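PDB 5Z9I: putative P450-like enzyme from Streptomyces himastatinicus ATCC 53653, which binds haem b and probably works as a cytochrome P450 monooxygenase in bacterial secondary metabolism. Local coordinates for residues K52-D57 with R289-E294; S56-L61 with D305-V310; P283-G288 with D386-A391; I70-F75 with N223-S228. The protein carries 1 engineered substitution. All coordinates share one frame; numbering follows the deposited sequence.

Interaction 1: residues K52-D57 with R289-E294; sequences KVFSSD and RATNSE. With HEM (protoporphyrin IX containing Fe), chain B.
S55 and A290 pair where the short strand 54-55 forms one edge of the mixed beta sheet of this P450 fold, antiparallel to strand 287-291. Backbone bonds do most of the joining. S55 N gives to A290 O at 2.8 Å and A290 N returns to S55 O at 2.9 Å; beyond the non-hydrogen-bonded pair F54-T291, N292 N bonds to V53 O. The N292 side chain adds a bond of its own, ND2 to K52 O at 2.9 Å and 165°, the acceptor lying in the amide plane although the donor stands above the carbonyl plane.

On one face F54 and T291 lie side by side, CE1 of the ring 3.6 Å from T291 CG2. On the other face S55 OG accepts from D57 N in an ST turn and is also hydrogen-bonded to D79.

The charged group serves the haem. R289, bent at chi2 (-56°), carries its guanidinium to one propionate, NH1 bonding to O1A and NH2 to O2A, the latter at 3.0 Å and 175°. S56 OG sits over the centre of one guanidinium face, 3.3 Å from R289 CZ, placed wrongly for a hydrogen bond with NE or NH1. The remaining nitrogen is held by a water that accepts from R289 NE at 3.1 Å and donates to F54 O at 2.7 Å.

Interaction 2: residues S56-L61 with D305-V310; sequences SDTMRL and DQLLLV
R60 and D305 make the charged link of this surface contact. NH2 of R60 gives a hydrogen bond to D305 OD1 at 3.2 Å and 152°, part of a salt bridge. The oxygen is met nearly end-on, and the guanidinium and carboxylate planes stand 70° apart, so this is a single-point grip rather than a paired, coplanar one. R60 NH2 has a second, weak partner in T291 O on the neighbouring strand.

The apolar part belongs mostly to L61, which points toward 305-310. Its CD1 lies against backbone, 3.4 Å from Q306 C and 3.5 Å from L307 N, while CD2 reaches D305 CB at 4.0 Å. The same CD2 rests over one face of the R60 guanidinium, offset toward its rim, and backs the group from that side. With an alanine here, the backbone of Q306 and L307 would probably lose the CD1 contact and the R60 guanidinium would probably turn more easily. Farther along, L307 places CG opposite its own backbone N (chi1 175°), which brings CD1 to 3.9 Å from T58 OG1.

Within the loop, L61 N bonds to T58 O at 3.1 Å in the 3-10 segment 58-61, just after the inverse gamma turn centred on D57. The whole is a loop leaving edge strand 54-55 and folding back across A290 to reach strand 307-310, over the mixed beta sheet of the P450 fold.

Interaction 3: residues P283-G288 with D386-A391; sequences PICGVG and DASGVA. With HEM (protoporphyrin IX containing Fe), chain B.
C285 turns its side chain toward S388, and the two meet sulfur to hydroxyl, SG 3.1 Å from OG. The cysteine holds SG between its backbone N and carbonyl carbon (chi1 66°), while S388 swings OG to the side opposite its own carbonyl carbon (chi1 -66°), and the two rotations bring these ends together. On the backbone, C285 N gives a hydrogen bond to D386 O at 2.9 Å, coming from well above the carbonyl plane. A387 CA packs at 3.1 Å from P283 O in a CH...O contact.

In P450s the passage from the helix ahead of this sheet into strand 287-291, and the turn that faces it near the C-terminus, commonly line the distal pocket; here 283-288 and 386-391 probably do the same. I284 points its CB away from 386-391 and lays CG1 4.0 Å from the haem meso carbon CHB. Its CG2 branch lies between the haem methyl CMA and D386 O, and T241 of helix 224-255 touches the same side chain. A glycine in its place would probably open a gap beside the porphyrin edge and leave the methyl CMA without this neighbour. V287 turns to the propionate instead, its CB 3.8 Å from O1A. A water bridges the two segments, donating to D386 OD2 at 2.9 Å and to G286 O at 2.7 Å.

Interaction 4: residues I70-F75 with N223-S228; sequences IVEGDF and NDSQIS. With HEM (protoporphyrin IX containing Fe), chain B.
The capped start of the long helix 224-255 of the P450 fold meets a type II beta turn, V71 to D74, through E72 and G73. E72 points at the helix with its chain extended beyond CG, and S225 OG gives a hydrogen bond to OE2 at 3.0 Å, on the anti side and 34° out of the carboxylate plane. R190 also bonds to that hydroxyl. E72 O receives a nearly straight CH...O contact from Q226 CA (3.4 Å, 172°) and a hydrogen bond from N229 ND2.

G73 CA lies 4.0 Å from Q226 CG. A side chain at G73 would collide with Q226 CB, and the positive phi of G73, third in the turn, favours glycine anyway. N223 and Q226 form a capping box: Q226 N gives to N223 OD1 at 3.0 Å and N223 N gives to Q226 OE1, while Q226 NE2 gives to a water at 3.2 Å that also takes a weak bond from G73 N.

D74 forms a salt bridge with R233 of the same helix. The turn leads to F75, whose ring edge faces haem O2D and whose side chain packs on L86 and V90 of helix 82-93, while helix 173-202 supplies R190.

Interactions 1 and 2 have centres 7 Å apart, share S56 and D57, and sit on neighbouring strands 287-291 and 307-310 of one mixed sheet, joined by R289 O to L308 N. Interaction 3 continues strand 287-291 backwards, about 21 Å from interaction 1 (centres); V310 N to V287 O, probably a hydrogen bond, ties it to interaction 2, and its segments alternate along the chain with those of both. Interaction 4, nested inside the loops of interactions 1 and 2 and closed before interaction 3 opens, touches interaction 2 where M59 packs on V71. Interactions 1, 3 and 4 all touch haem, so the sheet and the turn packed on helix 224-255 reach one cofactor.

Interaction 1: residues K52-D57 with R289-E294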
# COMPACT_ATOMS: atom_id res chain seq x y z
N LYS A 52 -9.34 7.69 -18.86
CA LYS A 52 -9.72 8.90 -19.60
C LYS A 52 -11.07 9.48 -19.15
O LYS A 52 -11.30 10.67 -19.27
CB LYS A 52 -9.71 8.62 -21.11
CG LYS A 52 -8.30 8.26 -21.62
CD LYS A 52 -8.26 7.84 -23.09
CE LYS A 52 -7.42 8.83 -23.88
NZ LYS A 52 -7.11 8.40 -25.27
N VAL A 53 -11.96 8.65 -18.62
CA VAL A 53 -13.16 9.19 -17.97
C VAL A 53 -12.99 9.18 -16.45
O VAL A 53 -13.43 10.12 -15.78
CB VAL A 53 -14.44 8.41 -18.38
CG1 VAL A 53 -14.21 6.97 -18.29
CG2 VAL A 53 -15.60 8.77 -17.50
N PHE A 54 -12.33 8.16 -15.91
CA PHE A 54 -12.12 8.09 -14.47
C PHE A 54 -10.71 8.48 -14.10
O PHE A 54 -9.80 7.65 -14.06
CB PHE A 54 -12.47 6.70 -13.94
CG PHE A 54 -13.90 6.31 -14.20
CD1 PHE A 54 -14.92 6.84 -13.43
CD2 PHE A 54 -14.21 5.48 -15.25
CE1 PHE A 54 -16.24 6.50 -13.68
CE2 PHE A 54 -15.53 5.12 -15.49
CZ PHE A 54 -16.55 5.64 -14.71
N SER A 55 -10.54 9.77 -13.85
CA SER A 55 -9.25 10.42 -13.64
C SER A 55 -8.67 10.10 -12.27
O SER A 55 -9.43 9.95 -11.30
CB SER A 55 -9.40 11.94 -13.80
OG SER A 55 -8.25 12.64 -13.36
N SER A 56 -7.34 10.01 -12.18
CA SER A 56 -6.69 9.85 -10.87
C SER A 56 -6.34 11.22 -10.25
O SER A 56 -5.77 11.30 -9.15
CB SER A 56 -5.43 8.98 -10.99
OG SER A 56 -5.75 7.58 -11.18
N ASP A 57 -6.69 12.28 -10.95
CA ASP A 57 -6.38 13.65 -10.51
C ASP A 57 -7.47 14.14 -9.56
O ASP A 57 -8.19 15.10 -9.85
CB ASP A 57 -6.22 14.58 -11.72
CG ASP A 57 -5.88 16.00 -11.32
OD1 ASP A 57 -5.60 16.27 -10.12
OD2 ASP A 57 -5.88 16.85 -12.23
N ARG A 289 -11.17 8.05 -7.50
CA ARG A 289 -11.21 8.52 -8.88
C ARG A 289 -12.11 9.75 -8.97
O ARG A 289 -12.97 9.97 -8.11
CB ARG A 289 -11.71 7.42 -9.81
CG ARG A 289 -10.74 6.24 -9.99
CD ARG A 289 -9.37 6.71 -10.47
NE ARG A 289 -8.52 5.61 -10.88
CZ ARG A 289 -7.57 5.05 -10.12
NH1 ARG A 289 -7.34 5.50 -8.89
NH2 ARG A 289 -6.84 4.06 -10.60
N ALA A 290 -11.90 10.56 -10.01
CA ALA A 290 -12.79 11.70 -10.30
C ALA A 290 -13.34 11.59 -11.73
O ALA A 290 -12.59 11.32 -12.65
CB ALA A 290 -12.04 13.03 -10.11
N THR A 291 -14.63 11.80 -11.93
CA THR A 291 -15.17 11.62 -13.28
C THR A 291 -14.96 12.87 -14.14
O THR A 291 -15.17 13.99 -13.68
CB THR A 291 -16.66 11.26 -13.28
OG1 THR A 291 -17.38 12.23 -12.52
CG2 THR A 291 -16.86 9.89 -12.68
N ASN A 292 -14.55 12.66 -15.39
CA ASN A 292 -14.32 13.76 -16.32
C ASN A 292 -15.58 14.09 -17.11
O ASN A 292 -15.75 15.23 -17.53
CB ASN A 292 -13.18 13.42 -17.29
CG ASN A 292 -11.82 13.44 -16.63
OD1 ASN A 292 -11.60 14.15 -15.65
ND2 ASN A 292 -10.90 12.67 -17.17
N SER A 293 -16.44 13.10 -17.30
CA SER A 293 -17.72 13.30 -17.95
C SER A 293 -18.81 12.53 -17.21
O SER A 293 -18.52 11.78 -16.26
CB SER A 293 -17.67 12.86 -19.41
OG SER A 293 -17.63 11.44 -19.52
N GLU A 294 -20.06 12.71 -17.65
CA GLU A 294 -21.16 11.88 -17.15
C GLU A 294 -20.98 10.43 -17.58
O GLU A 294 -20.60 10.15 -18.72
CB GLU A 294 -22.52 12.39 -17.64
CG GLU A 294 -23.28 13.22 -16.62
CD GLU A 294 -24.79 13.15 -16.81
OE1 GLU A 294 -25.25 12.26 -17.57
OE2 GLU A 294 -25.51 13.97 -16.21
CHA HEM B . 0.13 1.94 -6.79
CHB HEM B . -1.22 -1.22 -3.55
CHC HEM B . 3.36 -1.88 -2.33
CHD HEM B . 4.52 1.81 -5.02
C1A HEM B . -0.61 1.08 -6.06
C2A HEM B . -1.96 0.93 -6.21
C3A HEM B . -2.34 0.06 -5.28
C4A HEM B . -1.22 -0.31 -4.57
CMA HEM B . -3.70 -0.45 -5.02
CAA HEM B . -2.82 1.62 -7.24
CBA HEM B . -3.57 2.85 -6.76
CGA HEM B . -4.50 3.44 -7.78
O1A HEM B . -4.95 4.54 -7.62
O2A HEM B . -4.83 2.85 -8.76
C1B HEM B . -0.05 -1.67 -2.94
C2B HEM B . -0.05 -2.66 -1.98
C3B HEM B . 1.22 -2.85 -1.63
C4B HEM B . 2.00 -1.96 -2.43
CMB HEM B . -1.25 -3.34 -1.44
CAB HEM B . 1.84 -3.78 -0.71
CBB HEM B . 1.23 -4.79 -0.17
C1C HEM B . 4.09 -0.93 -2.96
C2C HEM B . 5.43 -0.74 -2.84
C3C HEM B . 5.74 0.33 -3.59
C4C HEM B . 4.58 0.77 -4.16
CMC HEM B . 6.34 -1.56 -2.02
CAC HEM B . 7.03 0.94 -3.89
CBC HEM B . 8.18 0.44 -3.61
C1D HEM B . 3.39 2.11 -5.72
C2D HEM B . 3.38 3.18 -6.66
C3D HEM B . 2.19 3.21 -7.16
C4D HEM B . 1.45 2.16 -6.52
CMD HEM B . 4.51 4.08 -7.02
CAD HEM B . 1.71 4.19 -8.17
CBD HEM B . 1.69 3.66 -9.58
CGD HEM B . 1.03 4.58 -10.55
O1D HEM B . 0.22 5.42 -10.24
O2D HEM B . 1.31 4.49 -11.69
NA HEM B . -0.17 0.32 -5.04
NB HEM B . 1.18 -1.30 -3.18
NC HEM B . 3.59 -0.02 -3.75
ND HEM B . 2.22 1.53 -5.66
FE HEM B . 1.71 0.13 -4.57
O HOH W 1 -9.54 4.94 -13.74
O HOH W 2 0.88 1.49 -2.62

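Interaction 2: residues S56-L61 with D305-V310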
# COMPACT_ATOMS: atom_id res chain seq x y z
N SER A 56 -7.34 10.01 -12.18
CA SER A 56 -6.69 9.85 -10.87
C SER A 56 -6.34 11.22 -10.25
O SER A 56 -5.77 11.30 -9.15
CB SER A 56 -5.43 8.98 -10.99
OG SER A 56 -5.75 7.58 -11.18
N ASP A 57 -6.69 12.28 -10.95
CA ASP A 57 -6.38 13.65 -10.51
C ASP A 57 -7.47 14.14 -9.56
O ASP A 57 -8.19 15.10 -9.85
CB ASP A 57 -6.22 14.58 -11.72
CG ASP A 57 -5.88 16.00 -11.32
OD1 ASP A 57 -5.60 16.27 -10.12
OD2 ASP A 57 -5.88 16.85 -12.23
N THR A 58 -7.55 13.50 -8.41
CA THR A 58 -8.61 13.72 -7.44
C THR A 58 -8.62 15.13 -6.83
O THR A 58 -9.68 15.67 -6.51
CB THR A 58 -8.47 12.64 -6.35
OG1 THR A 58 -9.24 11.48 -6.76
CG2 THR A 58 -8.94 13.13 -5.01
N MET A 59 -7.45 15.74 -6.70
CA MET A 59 -7.30 17.03 -6.02
C MET A 59 -7.92 18.18 -6.81
O MET A 59 -8.23 19.24 -6.23
CB MET A 59 -5.82 17.33 -5.74
CG MET A 59 -5.54 18.71 -5.11
SD MET A 59 -3.81 18.98 -4.62
CE MET A 59 -3.63 17.65 -3.42
N ARG A 60 -8.13 17.99 -8.11
CA ARG A 60 -8.75 19.03 -8.91
C ARG A 60 -10.18 19.28 -8.42
O ARG A 60 -10.76 20.33 -8.68
CB ARG A 60 -8.72 18.67 -10.39
CG ARG A 60 -9.98 18.04 -10.92
CD ARG A 60 -9.98 18.02 -12.45
NE ARG A 60 -11.24 17.50 -12.98
CZ ARG A 60 -11.51 16.20 -13.07
NH1 ARG A 60 -10.62 15.30 -12.67
NH2 ARG A 60 -12.68 15.81 -13.56
N LEU A 61 -10.74 18.32 -7.69
CA LEU A 61 -12.06 18.50 -7.12
C LEU A 61 -11.99 19.11 -5.72
O LEU A 61 -13.00 19.57 -5.20
CB LEU A 61 -12.82 17.17 -7.08
CG LEU A 61 -13.09 16.45 -8.41
CD1 LEU A 61 -14.08 15.34 -8.18
CD2 LEU A 61 -13.59 17.39 -9.50
N ASP A 305 -17.43 15.59 -12.88
CA ASP A 305 -16.69 16.23 -11.79
C ASP A 305 -17.15 15.75 -10.41
O ASP A 305 -17.37 16.55 -9.49
CB ASP A 305 -16.81 17.76 -11.87
CG ASP A 305 -16.17 18.34 -13.12
OD1 ASP A 305 -15.06 17.88 -13.50
OD2 ASP A 305 -16.78 19.24 -13.73
N GLN A 306 -17.29 14.43 -10.28
CA GLN A 306 -17.68 13.79 -9.02
C GLN A 306 -16.53 12.97 -8.46
O GLN A 306 -15.76 12.39 -9.22
CB GLN A 306 -18.90 12.91 -9.24
CG GLN A 306 -20.12 13.66 -9.68
CD GLN A 306 -20.57 14.65 -8.63
OE1 GLN A 306 -20.93 14.26 -7.52
NE2 GLN A 306 -20.54 15.92 -8.97
N LEU A 307 -16.41 12.92 -7.13
CA LEU A 307 -15.45 12.02 -6.49
C LEU A 307 -16.06 10.63 -6.39
O LEU A 307 -17.18 10.46 -5.92
CB LEU A 307 -15.05 12.50 -5.09
CG LEU A 307 -14.13 11.51 -4.34
CD1 LEU A 307 -12.79 11.33 -5.05
CD2 LEU A 307 -13.91 11.93 -2.88
N LEU A 308 -15.32 9.64 -6.86
CA LEU A 308 -15.81 8.26 -6.83
C LEU A 308 -14.79 7.41 -6.08
O LEU A 308 -13.60 7.50 -6.34
CB LEU A 308 -16.04 7.75 -8.26
CG LEU A 308 -16.61 6.35 -8.51
CD1 LEU A 308 -17.35 6.30 -9.82
CD2 LEU A 308 -15.47 5.40 -8.58
N LEU A 309 -15.26 6.61 -5.14
CA LEU A 309 -14.37 5.70 -4.44
C LEU A 309 -14.59 4.26 -4.93
O LEU A 309 -15.70 3.72 -4.87
CB LEU A 309 -14.58 5.80 -2.93
CG LEU A 309 -14.54 7.24 -2.43
CD1 LEU A 309 -14.67 7.26 -0.91
CD2 LEU A 309 -13.29 7.98 -2.90
N VAL A 310 -13.52 3.66 -5.42
CA VAL A 310 -13.56 2.31 -5.95
C VAL A 310 -13.08 1.34 -4.86
O VAL A 310 -11.88 1.32 -4.53
CB VAL A 310 -12.67 2.16 -7.19
CG1 VAL A 310 -12.80 0.77 -7.77
CG2 VAL A 310 -13.01 3.19 -8.24

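Interaction 3: residues P283-G288 with D386-A391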
# COMPACT_ATOMS: atom_id res chain seq x y z
N PRO A 283 -4.83 -4.50 1.98
CA PRO A 283 -4.11 -3.40 2.64
C PRO A 283 -4.49 -2.04 2.06
O PRO A 283 -4.62 -1.09 2.81
CB PRO A 283 -2.63 -3.75 2.39
CG PRO A 283 -2.64 -5.29 2.29
CD PRO A 283 -3.92 -5.57 1.52
N ILE A 284 -4.65 -1.96 0.75
CA ILE A 284 -5.37 -0.85 0.16
C ILE A 284 -6.71 -1.36 -0.35
O ILE A 284 -6.75 -2.13 -1.31
CB ILE A 284 -4.61 -0.20 -1.02
CG1 ILE A 284 -3.28 0.39 -0.53
CG2 ILE A 284 -5.47 0.90 -1.64
CD1 ILE A 284 -3.46 1.48 0.50
N CYS A 285 -7.79 -0.95 0.30
CA CYS A 285 -9.10 -1.50 -0.04
C CYS A 285 -10.04 -0.51 -0.74
O CYS A 285 -11.20 -0.84 -1.02
CB CYS A 285 -9.76 -2.03 1.23
SG CYS A 285 -10.16 -0.74 2.40
N GLY A 286 -9.56 0.70 -0.98
CA GLY A 286 -10.30 1.70 -1.74
C GLY A 286 -9.34 2.64 -2.44
O GLY A 286 -8.33 3.00 -1.86
N VAL A 287 -9.63 3.00 -3.70
CA VAL A 287 -8.87 4.05 -4.38
C VAL A 287 -9.81 5.10 -4.98
O VAL A 287 -10.92 4.81 -5.40
CB VAL A 287 -7.94 3.50 -5.49
CG1 VAL A 287 -7.00 2.42 -4.92
CG2 VAL A 287 -8.74 3.00 -6.69
N GLY A 288 -9.35 6.34 -4.99
CA GLY A 288 -10.16 7.46 -5.41
C GLY A 288 -10.04 7.73 -6.89
O GLY A 288 -8.96 7.63 -7.46
N ASP A 386 -9.36 3.73 3.92
CA ASP A 386 -9.00 3.09 2.67
C ASP A 386 -7.94 1.99 2.83
O ASP A 386 -7.40 1.49 1.85
CB ASP A 386 -8.54 4.14 1.65
CG ASP A 386 -7.27 4.87 2.09
OD1 ASP A 386 -7.07 5.01 3.32
OD2 ASP A 386 -6.47 5.29 1.21
N ALA A 387 -7.67 1.59 4.07
CA ALA A 387 -6.74 0.50 4.35
C ALA A 387 -7.38 -0.56 5.26
O ALA A 387 -7.83 -0.24 6.37
CB ALA A 387 -5.44 1.03 4.98
N SER A 388 -7.44 -1.80 4.80
CA SER A 388 -7.96 -2.90 5.61
C SER A 388 -6.82 -3.74 6.14
O SER A 388 -6.16 -4.46 5.36
CB SER A 388 -8.93 -3.79 4.82
OG SER A 388 -10.11 -3.09 4.47
N GLY A 389 -6.57 -3.68 7.44
CA GLY A 389 -5.52 -4.49 8.00
C GLY A 389 -5.09 -4.15 9.41
O GLY A 389 -5.46 -3.11 9.99
N VAL A 390 -4.29 -5.06 9.95
CA VAL A 390 -3.79 -5.03 11.32
C VAL A 390 -2.91 -3.80 11.63
O VAL A 390 -1.95 -3.53 10.92
CB VAL A 390 -3.00 -6.35 11.58
CG1 VAL A 390 -2.04 -6.23 12.70
CG2 VAL A 390 -3.97 -7.48 11.83
N ALA A 391 -3.25 -3.07 12.69
CA ALA A 391 -2.39 -1.99 13.18
C ALA A 391 -1.43 -2.50 14.26
O ALA A 391 -0.29 -2.04 14.35
CB ALA A 391 -3.24 -0.83 13.73
CHA HEM B . 0.13 1.94 -6.79
CHB HEM B . -1.22 -1.22 -3.55
CHC HEM B . 3.36 -1.88 -2.33
CHD HEM B . 4.52 1.81 -5.02
C1A HEM B . -0.61 1.08 -6.06
C2A HEM B . -1.96 0.93 -6.21
C3A HEM B . -2.34 0.06 -5.28
C4A HEM B . -1.22 -0.31 -4.57
CMA HEM B . -3.70 -0.45 -5.02
CAA HEM B . -2.82 1.62 -7.24
CBA HEM B . -3.57 2.85 -6.76
CGA HEM B . -4.50 3.44 -7.78
O1A HEM B . -4.95 4.54 -7.62
O2A HEM B . -4.83 2.85 -8.76
C1B HEM B . -0.05 -1.67 -2.94
C2B HEM B . -0.05 -2.66 -1.98
C3B HEM B . 1.22 -2.85 -1.63
C4B HEM B . 2.00 -1.96 -2.43
CMB HEM B . -1.25 -3.34 -1.44
CAB HEM B . 1.84 -3.78 -0.71
CBB HEM B . 1.23 -4.79 -0.17
C1C HEM B . 4.09 -0.93 -2.96
C2C HEM B . 5.43 -0.74 -2.84
C3C HEM B . 5.74 0.33 -3.59
C4C HEM B . 4.58 0.77 -4.16
CMC HEM B . 6.34 -1.56 -2.02
CAC HEM B . 7.03 0.94 -3.89
CBC HEM B . 8.18 0.44 -3.61
C1D HEM B . 3.39 2.11 -5.72
C2D HEM B . 3.38 3.18 -6.66
C3D HEM B . 2.19 3.21 -7.16
C4D HEM B . 1.45 2.16 -6.52
CMD HEM B . 4.51 4.08 -7.02
CAD HEM B . 1.71 4.19 -8.17
CBD HEM B . 1.69 3.66 -9.58
CGD HEM B . 1.03 4.58 -10.55
O1D HEM B . 0.22 5.42 -10.24
O2D HEM B . 1.31 4.49 -11.69
NA HEM B . -0.17 0.32 -5.04
NB HEM B . 1.18 -1.30 -3.18
NC HEM B . 3.59 -0.02 -3.75
ND HEM B . 2.22 1.53 -5.66
FE HEM B . 1.71 0.13 -4.57
O HOH W 3 -6.17 4.67 -1.64
O HOH W 2 0.88 1.49 -2.62

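Interaction 4: residues I70-F75 with N223-S228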
# COMPACT_ATOMS: atom_id res chain seq x y z
N ILE A 70 4.56 21.19 -4.84
CA ILE A 70 4.34 20.13 -3.88
C ILE A 70 3.83 18.82 -4.54
O ILE A 70 4.04 17.76 -3.99
CB ILE A 70 3.32 20.56 -2.78
CG1 ILE A 70 3.77 21.87 -2.12
CG2 ILE A 70 3.17 19.48 -1.69
CD1 ILE A 70 5.10 21.74 -1.39
N VAL A 71 3.15 18.88 -5.69
CA VAL A 71 2.57 17.63 -6.21
C VAL A 71 3.25 17.19 -7.50
O VAL A 71 3.03 16.09 -8.00
CB VAL A 71 1.05 17.77 -6.46
CG1 VAL A 71 0.29 17.96 -5.13
CG2 VAL A 71 0.77 18.90 -7.42
N GLU A 72 4.09 18.08 -8.01
CA GLU A 72 4.97 17.91 -9.17
C GLU A 72 5.64 16.55 -9.24
O GLU A 72 6.44 16.25 -8.37
CB GLU A 72 6.06 18.98 -9.10
CG GLU A 72 6.35 19.68 -10.35
CD GLU A 72 7.51 20.65 -10.20
OE1 GLU A 72 8.04 21.06 -11.24
OE2 GLU A 72 7.89 21.00 -9.06
N GLY A 73 5.36 15.76 -10.26
CA GLY A 73 5.98 14.46 -10.40
C GLY A 73 5.30 13.32 -9.66
O GLY A 73 5.68 12.17 -9.82
N ASP A 74 4.28 13.60 -8.86
CA ASP A 74 3.57 12.51 -8.21
C ASP A 74 2.60 11.85 -9.20
O ASP A 74 1.43 12.26 -9.30
CB ASP A 74 2.80 13.00 -6.97
CG ASP A 74 2.05 11.86 -6.26
OD1 ASP A 74 2.34 10.67 -6.57
OD2 ASP A 74 1.18 12.15 -5.41
N PHE A 75 3.08 10.83 -9.91
CA PHE A 75 2.32 10.27 -11.00
C PHE A 75 1.09 9.43 -10.58
O PHE A 75 0.25 9.13 -11.43
CB PHE A 75 3.23 9.45 -11.91
CG PHE A 75 4.03 8.39 -11.19
CD1 PHE A 75 5.21 8.71 -10.50
CD2 PHE A 75 3.63 7.06 -11.22
CE1 PHE A 75 5.95 7.74 -9.85
CE2 PHE A 75 4.36 6.08 -10.58
CZ PHE A 75 5.53 6.41 -9.89
N ASN A 223 13.51 16.89 -12.51
CA ASN A 223 14.20 17.86 -11.69
C ASN A 223 14.14 17.41 -10.22
O ASN A 223 13.50 16.46 -9.91
CB ASN A 223 13.68 19.27 -11.91
CG ASN A 223 12.24 19.45 -11.51
OD1 ASN A 223 11.79 18.94 -10.52
ND2 ASN A 223 11.53 20.21 -12.29
N ASP A 224 14.82 18.10 -9.33
CA ASP A 224 14.88 17.68 -7.93
C ASP A 224 13.55 17.79 -7.19
O ASP A 224 13.32 17.07 -6.20
CB ASP A 224 15.94 18.49 -7.17
CG ASP A 224 17.35 18.18 -7.64
OD1 ASP A 224 17.52 17.21 -8.42
OD2 ASP A 224 18.29 18.87 -7.20
N SER A 225 12.65 18.65 -7.65
CA SER A 225 11.36 18.78 -6.98
C SER A 225 10.49 17.55 -7.27
O SER A 225 9.91 16.96 -6.35
CB SER A 225 10.65 20.07 -7.40
OG SER A 225 9.45 20.23 -6.65
N GLN A 226 10.41 17.18 -8.55
CA GLN A 226 9.77 15.95 -9.00
C GLN A 226 10.36 14.71 -8.33
O GLN A 226 9.63 13.83 -7.88
CB GLN A 226 9.89 15.79 -10.52
CG GLN A 226 9.09 16.78 -11.35
CD GLN A 226 9.44 16.68 -12.84
OE1 GLN A 226 10.61 16.76 -13.22
NE2 GLN A 226 8.42 16.49 -13.69
N ILE A 227 11.69 14.64 -8.30
CA ILE A 227 12.40 13.52 -7.71
C ILE A 227 12.01 13.41 -6.23
O ILE A 227 11.65 12.34 -5.76
CB ILE A 227 13.92 13.67 -7.87
CG1 ILE A 227 14.30 13.49 -9.35
CG2 ILE A 227 14.67 12.67 -7.00
CD1 ILE A 227 15.76 13.73 -9.65
N SER A 228 12.02 14.54 -5.52
CA SER A 228 11.64 14.57 -4.10
C SER A 228 10.20 14.10 -3.86
O SER A 228 9.95 13.38 -2.90
CB SER A 228 11.81 15.98 -3.53
OG SER A 228 13.18 16.39 -3.63
CHA HEM B . 0.13 1.94 -6.79
CHB HEM B . -1.22 -1.22 -3.55
CHC HEM B . 3.36 -1.88 -2.33
CHD HEM B . 4.52 1.81 -5.02
C1A HEM B . -0.61 1.08 -6.06
C2A HEM B . -1.96 0.93 -6.21
C3A HEM B . -2.34 0.06 -5.28
C4A HEM B . -1.22 -0.31 -4.57
CMA HEM B . -3.70 -0.45 -5.02
CAA HEM B . -2.82 1.62 -7.24
CBA HEM B . -3.57 2.85 -6.76
CGA HEM B . -4.50 3.44 -7.78
O1A HEM B . -4.95 4.54 -7.62
O2A HEM B . -4.83 2.85 -8.76
C1B HEM B . -0.05 -1.67 -2.94
C2B HEM B . -0.05 -2.66 -1.98
C3B HEM B . 1.22 -2.85 -1.63
C4B HEM B . 2.00 -1.96 -2.43
CMB HEM B . -1.25 -3.34 -1.44
CAB HEM B . 1.84 -3.78 -0.71
CBB HEM B . 1.23 -4.79 -0.17
C1C HEM B . 4.09 -0.93 -2.96
C2C HEM B . 5.43 -0.74 -2.84
C3C HEM B . 5.74 0.33 -3.59
C4C HEM B . 4.58 0.77 -4.16
CMC HEM B . 6.34 -1.56 -2.02
CAC HEM B . 7.03 0.94 -3.89
CBC HEM B . 8.18 0.44 -3.61
C1D HEM B . 3.39 2.11 -5.72
C2D HEM B . 3.38 3.18 -6.66
C3D HEM B . 2.19 3.21 -7.16
C4D HEM B . 1.45 2.16 -6.52
CMD HEM B . 4.51 4.08 -7.02
CAD HEM B . 1.71 4.19 -8.17
CBD HEM B . 1.69 3.66 -9.58
CGD HEM B . 1.03 4.58 -10.55
O1D HEM B . 0.22 5.42 -10.24
O2D HEM B . 1.31 4.49 -11.69
NA HEM B . -0.17 0.32 -5.04
NB HEM B . 1.18 -1.30 -3.18
NC HEM B . 3.59 -0.02 -3.75
ND HEM B . 2.22 1.53 -5.66
FE HEM B . 1.71 0.13 -4.57
O HOH W 4 5.25 16.99 -13.42
O HOH W 2 0.88 1.49 -2.62